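Local coordinates for protein 5-dehydro-2-deoxygluconokinase (Bacillus halodurans C-125, PDB 2QCV) that probably phosphorylates 5-dehydro-2-deoxy-D-gluconate with ATP, a step in the breakdown of myo-inositol to acetyl-CoA, as a carbohydrate kinase of the PfkB family, at residues I202-R207 with L236-H241; E254-Y259 with G288-L293; F279-I284 with L293-A298. All blocks are in the same frame, centred on the assembly; numbering follows the deposited sequence.

Interaction 1: I202-R207 with L236-H241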
loop_
_atom_site.group_PDB
_atom_site.type_symbol
_atom_site.label_atom_id
_atom_site.label_comp_id
_atom_site.label_asym_id
_atom_site.label_seq_id
_atom_site.Cartn_x
_atom_site.Cartn_y
_atom_site.Cartn_z
ATOM N N ILE A 202 -5.117 18.915 30.803
ATOM C CA ILE A 202 -4.852 17.827 31.751
ATOM C C ILE A 202 -4.205 16.699 30.986
ATOM O O ILE A 202 -4.704 16.301 29.923
ATOM C CB ILE A 202 -6.166 17.294 32.430
ATOM C CG1 ILE A 202 -6.940 18.447 33.092
ATOM C CG2 ILE A 202 -5.832 16.154 33.409
ATOM C CD1 ILE A 202 -8.333 18.053 33.680
ATOM N N VAL A 203 -3.113 16.164 31.526
ATOM C CA VAL A 203 -2.416 15.036 30.929
ATOM C C VAL A 203 -2.296 13.928 31.954
ATOM O O VAL A 203 -1.850 14.182 33.077
ATOM C CB VAL A 203 -0.998 15.427 30.404
ATOM C CG1 VAL A 203 -0.394 14.277 29.599
ATOM C CG2 VAL A 203 -1.103 16.689 29.534
ATOM N N ILE A 204 -2.730 12.721 31.569
ATOM C CA ILE A 204 -2.775 11.554 32.466
ATOM C C ILE A 204 -2.040 10.408 31.802
ATOM O O ILE A 204 -2.350 10.083 30.669
ATOM C CB ILE A 204 -4.218 11.084 32.725
ATOM C CG1 ILE A 204 -5.071 12.226 33.298
ATOM C CG2 ILE A 204 -4.202 9.888 33.672
ATOM C CD1 ILE A 204 -6.571 11.891 33.426
ATOM N N GLY A 205 -1.076 9.803 32.487
ATOM C CA GLY A 205 -0.308 8.696 31.914
ATOM C C GLY A 205 0.536 8.021 32.951
ATOM O O GLY A 205 0.707 8.556 34.052
ATOM N N THR A 206 1.050 6.843 32.613
ATOM C CA THR A 206 2.016 6.188 33.441
ATOM C C THR A 206 3.373 6.852 33.278
ATOM O O THR A 206 3.651 7.519 32.277
ATOM C CB THR A 206 2.138 4.679 33.090
ATOM O OG1 THR A 206 2.709 4.535 31.781
ATOM C CG2 THR A 206 0.776 3.977 33.153
ATOM N N ARG A 207 4.266 6.618 34.229
ATOM C CA ARG A 207 5.626 7.141 34.129
ATOM C C ARG A 207 6.265 6.643 32.830
ATOM O O ARG A 207 6.914 7.391 32.149
ATOM C CB ARG A 207 6.422 6.709 35.372
ATOM C CG ARG A 207 7.877 7.158 35.469
ATOM C CD ARG A 207 8.029 8.683 35.465
ATOM N NE ARG A 207 8.387 9.190 34.134
ATOM C CZ ARG A 207 8.501 10.471 33.793
ATOM N NH1 ARG A 207 8.288 11.444 34.687
ATOM N NH2 ARG A 207 8.874 10.793 32.549
ATOM N N LEU A 236 -2.711 20.610 34.983
ATOM C CA LEU A 236 -2.774 19.411 35.817
ATOM C C LEU A 236 -2.134 18.251 35.120
ATOM O O LEU A 236 -2.504 17.933 33.986
ATOM C CB LEU A 236 -4.228 19.038 36.157
ATOM C CG LEU A 236 -4.476 17.794 37.037
ATOM C CD1 LEU A 236 -3.851 17.892 38.488
ATOM C CD2 LEU A 236 -5.959 17.533 37.107
ATOM N N ILE A 237 -1.180 17.605 35.789
ATOM C CA ILE A 237 -0.482 16.474 35.204
ATOM C C ILE A 237 -0.548 15.343 36.203
ATOM O O ILE A 237 -0.200 15.521 37.391
ATOM C CB ILE A 237 1.007 16.845 34.889
ATOM C CG1 ILE A 237 1.071 18.025 33.919
ATOM C CG2 ILE A 237 1.822 15.631 34.406
ATOM C CD1 ILE A 237 2.434 18.678 33.767
ATOM N N VAL A 238 -1.048 14.202 35.749
ATOM C CA VAL A 238 -1.178 13.015 36.607
ATOM C C VAL A 238 -0.245 11.913 36.124
ATOM O O VAL A 238 -0.341 11.467 34.984
ATOM C CB VAL A 238 -2.631 12.521 36.648
ATOM C CG1 VAL A 238 -2.725 11.265 37.518
ATOM C CG2 VAL A 238 -3.608 13.675 37.142
ATOM N N ILE A 239 0.700 11.505 36.961
ATOM C CA ILE A 239 1.714 10.536 36.560
ATOM C C ILE A 239 1.540 9.295 37.447
ATOM O O ILE A 239 1.634 9.392 38.674
ATOM C CB ILE A 239 3.183 11.099 36.683
ATOM C CG1 ILE A 239 3.308 12.489 35.988
ATOM C CG2 ILE A 239 4.233 10.065 36.158
ATOM C CD1 ILE A 239 4.704 13.125 35.979
ATOM N N LYS A 240 1.247 8.156 36.822
ATOM C CA LYS A 240 0.938 6.906 37.538
ATOM C C LYS A 240 2.126 5.964 37.564
ATOM O O LYS A 240 2.845 5.782 36.558
ATOM C CB LYS A 240 -0.233 6.212 36.871
ATOM C CG LYS A 240 -1.457 7.135 36.699
ATOM C CD LYS A 240 -2.517 6.439 35.904
ATOM C CE LYS A 240 -2.255 6.436 34.425
ATOM N NZ LYS A 240 -3.152 5.437 33.722
ATOM N N HIS A 241 2.338 5.365 38.725
ATOM C CA HIS A 241 3.478 4.485 38.960
ATOM C C HIS A 241 3.054 3.103 39.496
ATOM O O HIS A 241 3.782 2.458 40.273
ATOM C CB HIS A 241 4.444 5.132 39.931
ATOM C CG HIS A 241 5.027 6.439 39.471
ATOM N ND1 HIS A 241 6.330 6.544 39.038
ATOM C CD2 HIS A 241 4.501 7.685 39.381
ATOM C CE1 HIS A 241 6.588 7.800 38.719
ATOM N NE2 HIS A 241 5.502 8.521 38.934
#
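Ile202 opens a parallel strand pair: its CG2, anti to the backbone N, lies alongside Leu236, 3.9 Å from Leu236 CD2, both side chains pointing the same way. Val203 turns to the opposite face, with Ile237, and bonds with its backbone, Val203 N to Leu236 O at 3.1 Å, while Val203 O takes the N-H of Val238 at 2.8 Å in a nearly straight bond (176°). Ile204 is back on the face of Ile202 and Leu236, its CG1 beside Val238 CB and its CG2 against Lys240 CE; Phe279 of helix 271-284 touches both Ile204 and Val238. The two strands are neighbours in the central sheet of the ribokinase-like fold, joined by a beta-alpha-beta crossover that runs through helices 207-213 and 222-229. Gly205 carries the ladder on, its N bonded to Val238 O and its O receiving Lys240 N at 2.9 Å; the bent chain of Lys240 folds CE back to 3.5 Å from Gly205 C. Thr206 ends the strand as N-cap of the following helix, its side chain crossing that of Lys240 obliquely, CG2 nearest CE. Arg207 N gives the last bond, to Lys240 O at 2.9 Å. Arg207 CB sits over one face of the His241 ring, a CH-pi contact 3.9 Å from the centroid; NH1 hydrogen-bonds Thr225 and Asn222, and NH2 forms salt bridges with Asp211 and Glu214.

Interaction 2: E254-Y259 with G288-L293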
loop_
_atom_site.group_PDB
_atom_site.type_symbol
_atom_site.label_atom_id
_atom_site.label_comp_id
_atom_site.label_asym_id
_atom_site.label_seq_id
_atom_site.Cartn_x
_atom_site.Cartn_y
_atom_site.Cartn_z
ATOM N N GLU A 254 1.184 22.778 43.452
ATOM C CA GLU A 254 0.801 21.779 44.454
ATOM C C GLU A 254 1.034 20.376 43.891
ATOM O O GLU A 254 1.163 20.206 42.676
ATOM C CB GLU A 254 -0.661 21.977 44.860
ATOM C CG GLU A 254 -0.942 23.391 45.361
ATOM C CD GLU A 254 -0.149 23.751 46.640
ATOM O OE1 GLU A 254 0.067 22.847 47.500
ATOM O OE2 GLU A 254 0.256 24.940 46.767
ATOM N N ALA A 255 1.153 19.394 44.783
ATOM C CA ALA A 255 1.333 17.986 44.403
ATOM C C ALA A 255 0.517 17.121 45.347
ATOM O O ALA A 255 0.422 17.426 46.566
ATOM C CB ALA A 255 2.791 17.578 44.453
ATOM N N TYR A 256 -0.088 16.073 44.804
ATOM C CA TYR A 256 -1.001 15.191 45.550
ATOM C C TYR A 256 -0.617 13.759 45.259
ATOM O O TYR A 256 -0.111 13.474 44.171
ATOM C CB TYR A 256 -2.456 15.403 45.099
ATOM C CG TYR A 256 -2.896 16.817 45.258
ATOM C CD1 TYR A 256 -3.452 17.245 46.445
ATOM C CD2 TYR A 256 -2.729 17.750 44.216
ATOM C CE1 TYR A 256 -3.851 18.550 46.612
ATOM C CE2 TYR A 256 -3.133 19.067 44.374
ATOM C CZ TYR A 256 -3.698 19.453 45.585
ATOM O OH TYR A 256 -4.099 20.755 45.834
ATOM N N ARG A 257 -0.846 12.873 46.220
ATOM C CA ARG A 257 -0.461 11.481 46.096
ATOM C C ARG A 257 -1.667 10.591 46.270
ATOM O O ARG A 257 -2.532 10.848 47.109
ATOM C CB ARG A 257 0.617 11.163 47.144
ATOM C CG ARG A 257 0.939 9.711 47.248
ATOM C CD ARG A 257 1.659 9.432 48.534
ATOM N NE ARG A 257 3.048 9.882 48.532
ATOM C CZ ARG A 257 4.094 9.096 48.283
ATOM N NH1 ARG A 257 3.943 7.815 47.930
ATOM N NH2 ARG A 257 5.304 9.614 48.359
ATOM N N GLY A 258 -1.739 9.592 45.413
ATOM C CA GLY A 258 -2.727 8.515 45.449
ATOM C C GLY A 258 -2.036 7.182 45.636
ATOM O O GLY A 258 -0.793 7.070 45.429
ATOM N N TYR A 259 -2.844 6.161 45.949
ATOM C CA TYR A 259 -2.364 4.860 46.361
ATOM C C TYR A 259 -3.104 3.777 45.604
ATOM O O TYR A 259 -4.336 3.839 45.455
ATOM C CB TYR A 259 -2.561 4.647 47.896
ATOM C CG TYR A 259 -2.063 5.844 48.675
ATOM C CD1 TYR A 259 -0.722 5.946 49.047
ATOM C CD2 TYR A 259 -2.901 6.921 48.922
ATOM C CE1 TYR A 259 -0.263 7.075 49.687
ATOM C CE2 TYR A 259 -2.440 8.044 49.541
ATOM C CZ TYR A 259 -1.114 8.098 49.938
ATOM O OH TYR A 259 -0.687 9.246 50.564
ATOM N N GLY A 288 -12.124 17.207 44.315
ATOM C CA GLY A 288 -10.764 17.682 44.449
ATOM C C GLY A 288 -9.766 16.629 44.001
ATOM O O GLY A 288 -10.110 15.458 43.804
ATOM N N ILE A 289 -8.538 17.060 43.795
ATOM C CA ILE A 289 -7.544 16.193 43.144
ATOM C C ILE A 289 -7.133 15.037 44.029
ATOM O O ILE A 289 -7.000 13.898 43.561
ATOM C CB ILE A 289 -6.325 17.022 42.684
ATOM C CG1 ILE A 289 -6.770 18.045 41.632
ATOM C CG2 ILE A 289 -5.186 16.118 42.192
ATOM C CD1 ILE A 289 -5.800 19.159 41.402
ATOM N N GLU A 290 -6.892 15.300 45.312
ATOM C CA GLU A 290 -6.404 14.233 46.189
ATOM C C GLU A 290 -7.403 13.090 46.279
ATOM O O GLU A 290 -7.041 11.924 46.165
ATOM C CB GLU A 290 -6.153 14.751 47.591
ATOM C CG GLU A 290 -5.441 13.760 48.451
ATOM C CD GLU A 290 -5.148 14.359 49.833
ATOM O OE1 GLU A 290 -5.151 15.600 49.945
ATOM O OE2 GLU A 290 -4.992 13.583 50.787
ATOM N N THR A 291 -8.682 13.425 46.400
ATOM C CA THR A 291 -9.715 12.404 46.394
ATOM C C THR A 291 -9.904 11.747 45.024
ATOM O O THR A 291 -10.145 10.542 44.957
ATOM C CB THR A 291 -11.059 12.932 46.939
ATOM O OG1 THR A 291 -10.870 13.350 48.314
ATOM C CG2 THR A 291 -12.129 11.817 46.892
ATOM N N ALA A 292 -9.808 12.530 43.948
ATOM C CA ALA A 292 -9.915 11.995 42.589
ATOM C C ALA A 292 -8.893 10.878 42.346
ATOM O O ALA A 292 -9.201 9.886 41.700
ATOM C CB ALA A 292 -9.796 13.102 41.540
ATOM N N LEU A 293 -7.678 11.038 42.857
ATOM C CA LEU A 293 -6.670 9.979 42.754
ATOM C C LEU A 293 -7.133 8.659 43.402
ATOM O O LEU A 293 -6.839 7.574 42.866
ATOM C CB LEU A 293 -5.341 10.453 43.344
ATOM C CG LEU A 293 -4.594 11.601 42.665
ATOM C CD1 LEU A 293 -3.407 12.069 43.578
ATOM C CD2 LEU A 293 -4.086 11.219 41.239
HETATM O O HOH W 1 -5.171 10.359 47.385
#
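Gly288 stands at the N-cap of helix 289-305, and its carbonyl O accepts the N-H of Ala292 in the first turn; its backbone angles would drive a CB into the carbonyl O of the residue before, a strain glycine is spared. Ile289 packs on the Tyr256 ring. Its CB lies over one face, 4.2 Å from the centroid and 21° off the normal, displaced toward the rim. CG2, anti to the backbone N, comes closest, 3.6 Å from Tyr256 CD2, and CD1 reaches along the same side of the ring to CE2. The two side chains cross at about a right angle, so the branched isoleucine lies across the tyrosine and not along it. Glu290 meets the ring at CD1, with Glu290 CB 3.9 Å from Tyr256 CD1, while its chain runs out extended toward the carboxylate. Its backbone carbonyl has a different task: one water donates to both Glu290 O and Arg257 O, 2.7 Å from each, tying helix to strand. Leu293, one turn beyond Ile289, points its CB at the strand, 3.9 Å from Gly258 CA. Its CD1 rests on the peptide between Arg257 and Gly258, 3.5 Å from Gly258 N, and touches Tyr256 CB as well. A side chain on Gly258 would collide with Leu293 CB, so the glycine lets the axes of the short segments approach to 7.3 Å, 23° apart. Strand 255-258 is the outermost of the large sheet on this side, and the helix packs against its face. Direct contact here is apolar and CH-pi, so the fit probably depends on shape, while the water satisfies the two carbonyls it bridges.

Interaction 3: F279-I284 with L293-A298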
loop_
_atom_site.group_PDB
_atom_site.type_symbol
_atom_site.label_atom_id
_atom_site.label_comp_id
_atom_site.label_asym_id
_atom_site.label_seq_id
_atom_site.Cartn_x
_atom_site.Cartn_y
_atom_site.Cartn_z
ATOM N N PHE A 279 -11.313 8.959 37.996
ATOM C CA PHE A 279 -10.588 10.176 38.340
ATOM C C PHE A 279 -11.327 11.407 37.801
ATOM O O PHE A 279 -11.596 12.371 38.537
ATOM C CB PHE A 279 -9.167 10.127 37.774
ATOM C CG PHE A 279 -8.378 11.387 38.000
ATOM C CD1 PHE A 279 -7.629 11.579 39.156
ATOM C CD2 PHE A 279 -8.352 12.363 37.049
ATOM C CE1 PHE A 279 -6.910 12.768 39.363
ATOM C CE2 PHE A 279 -7.637 13.539 37.235
ATOM C CZ PHE A 279 -6.920 13.746 38.403
ATOM N N LEU A 280 -11.738 11.348 36.532
ATOM C CA LEU A 280 -12.472 12.472 35.964
ATOM C C LEU A 280 -13.836 12.649 36.597
ATOM O O LEU A 280 -14.274 13.766 36.835
ATOM C CB LEU A 280 -12.623 12.345 34.458
ATOM C CG LEU A 280 -11.292 12.406 33.679
ATOM C CD1 LEU A 280 -11.502 11.973 32.187
ATOM C CD2 LEU A 280 -10.705 13.812 33.821
ATOM N N TYR A 281 -14.540 11.557 36.842
ATOM C CA TYR A 281 -15.789 11.670 37.599
ATOM C C TYR A 281 -15.604 12.432 38.901
ATOM O O TYR A 281 -16.399 13.330 39.242
ATOM C CB TYR A 281 -16.370 10.290 37.883
ATOM C CG TYR A 281 -17.440 10.289 38.941
ATOM C CD1 TYR A 281 -18.774 10.487 38.605
ATOM C CD2 TYR A 281 -17.123 10.059 40.271
ATOM C CE1 TYR A 281 -19.788 10.468 39.599
ATOM C CE2 TYR A 281 -18.112 10.079 41.275
ATOM C CZ TYR A 281 -19.443 10.252 40.914
ATOM O OH TYR A 281 -20.412 10.238 41.879
ATOM N N ALA A 282 -14.567 12.076 39.659
ATOM C CA ALA A 282 -14.336 12.747 40.938
ATOM C C ALA A 282 -14.053 14.229 40.777
ATOM O O ALA A 282 -14.547 15.068 41.565
ATOM C CB ALA A 282 -13.190 12.051 41.727
ATOM N N LEU A 283 -13.200 14.574 39.804
ATOM C CA LEU A 283 -12.858 15.964 39.502
ATOM C C LEU A 283 -14.099 16.797 39.123
ATOM O O LEU A 283 -14.319 17.867 39.668
ATOM C CB LEU A 283 -11.827 16.007 38.369
ATOM C CG LEU A 283 -10.847 17.169 38.329
ATOM C CD1 LEU A 283 -9.956 17.179 39.583
ATOM C CD2 LEU A 283 -10.022 17.039 37.082
ATOM N N ILE A 284 -14.870 16.291 38.169
ATOM C CA ILE A 284 -16.143 16.900 37.672
ATOM C C ILE A 284 -17.152 17.065 38.807
ATOM O O ILE A 284 -17.881 18.050 38.820
ATOM C CB ILE A 284 -16.786 16.010 36.550
ATOM C CG1 ILE A 284 -16.008 16.175 35.247
ATOM C CG2 ILE A 284 -18.252 16.374 36.274
ATOM C CD1 ILE A 284 -16.278 15.080 34.277
ATOM N N LEU A 293 -7.678 11.038 42.857
ATOM C CA LEU A 293 -6.670 9.979 42.754
ATOM C C LEU A 293 -7.133 8.659 43.402
ATOM O O LEU A 293 -6.839 7.574 42.866
ATOM C CB LEU A 293 -5.341 10.453 43.344
ATOM C CG LEU A 293 -4.594 11.601 42.665
ATOM C CD1 LEU A 293 -3.407 12.069 43.578
ATOM C CD2 LEU A 293 -4.086 11.219 41.239
ATOM N N LYS A 294 -7.892 8.744 44.502
ATOM C CA LYS A 294 -8.400 7.534 45.163
ATOM C C LYS A 294 -9.481 6.875 44.325
ATOM O O LYS A 294 -9.531 5.654 44.190
ATOM C CB LYS A 294 -8.976 7.875 46.527
ATOM C CG LYS A 294 -8.001 8.533 47.474
ATOM C CD LYS A 294 -8.525 8.648 48.907
ATOM C CE LYS A 294 -7.643 9.593 49.758
ATOM N NZ LYS A 294 -6.212 9.178 49.721
ATOM N N TYR A 295 -10.372 7.684 43.759
ATOM C CA TYR A 295 -11.377 7.166 42.858
ATOM C C TYR A 295 -10.764 6.440 41.667
ATOM O O TYR A 295 -11.229 5.370 41.347
ATOM C CB TYR A 295 -12.326 8.273 42.385
ATOM C CG TYR A 295 -13.451 8.540 43.347
ATOM C CD1 TYR A 295 -13.228 9.224 44.563
ATOM C CD2 TYR A 295 -14.754 8.160 43.042
ATOM C CE1 TYR A 295 -14.256 9.480 45.422
ATOM C CE2 TYR A 295 -15.831 8.420 43.950
ATOM C CZ TYR A 295 -15.556 9.083 45.124
ATOM O OH TYR A 295 -16.549 9.365 46.039
ATOM N N GLY A 296 -9.728 6.995 41.038
ATOM C CA GLY A 296 -9.124 6.352 39.871
ATOM C C GLY A 296 -8.472 5.036 40.293
ATOM O O GLY A 296 -8.646 3.994 39.650
ATOM N N SER A 297 -7.743 5.087 41.397
ATOM C CA SER A 297 -7.069 3.902 41.877
ATOM C C SER A 297 -8.028 2.792 42.305
ATOM O O SER A 297 -7.804 1.610 41.993
ATOM C CB SER A 297 -6.134 4.256 43.041
ATOM O OG SER A 297 -5.334 5.352 42.715
ATOM N N ALA A 298 -9.092 3.145 43.012
ATOM C CA ALA A 298 -10.071 2.151 43.443
ATOM C C ALA A 298 -10.777 1.492 42.246
ATOM O O ALA A 298 -10.991 0.266 42.202
ATOM C CB ALA A 298 -11.106 2.810 44.433
#
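Phe279 starts close to the partner helix: its CB would lie only 3.4 Å from a CB on Gly296, a tight fit that the glycine avoids, and Phe279 N is 3.9 Å from Gly296 CA. CG, anti to the backbone N (chi1 176°), carries the ring alongside Leu293. CD1 then meets the backbone at Leu293 N, 3.7 Å away, and CE1 touches Leu293 CD2 at 3.7 Å. CZ, at the tip, has moved on to Val238 of the central sheet. An alanine here would remove the ring, and would probably loosen the packing of Leu293 and Val238 around it. One turn on, Ala282 CB rests 3.9 Å from Tyr295 CG, and Tyr281 presents its ring edge to Tyr295, CE2 to CE2 at 3.9 Å. Tyr295 OH is hydrogen-bonded to Glu320. Ser297 OG donates to Leu293 O, which also accepts Ser297 N. The short helical segments run nearly antiparallel, at 153°, their axes approaching to 7.7 Å. Phe279 and Leu293 face strand 236-240, whereas Tyr281 and Tyr295 reach helix 316-325, so the pair lies between the sheet and that helix.

How the interactions relate
Interactions 1 and 3 are buried; interaction 2, farther from the chain's centre at the edge strand of the sheet that holds interaction 1, is partly open to solvent. Chemistry follows place: interaction 1 is a ladder of backbone hydrogen bonds within the sheet, interaction 2 lays a helix on that sheet through apolar contacts and a bridging water, and interaction 3 joins two helices by apolar side chains and a close backbone approach at a glycine. Interactions 2 and 3 share helix 289-305 and Leu293, which serves strand and helix at once. All three converge near Val238, where Val238 CG2 lies 3.5 Å from Phe279 CZ and Val238 CG1 lies 4.0 Å from Leu293 CD2.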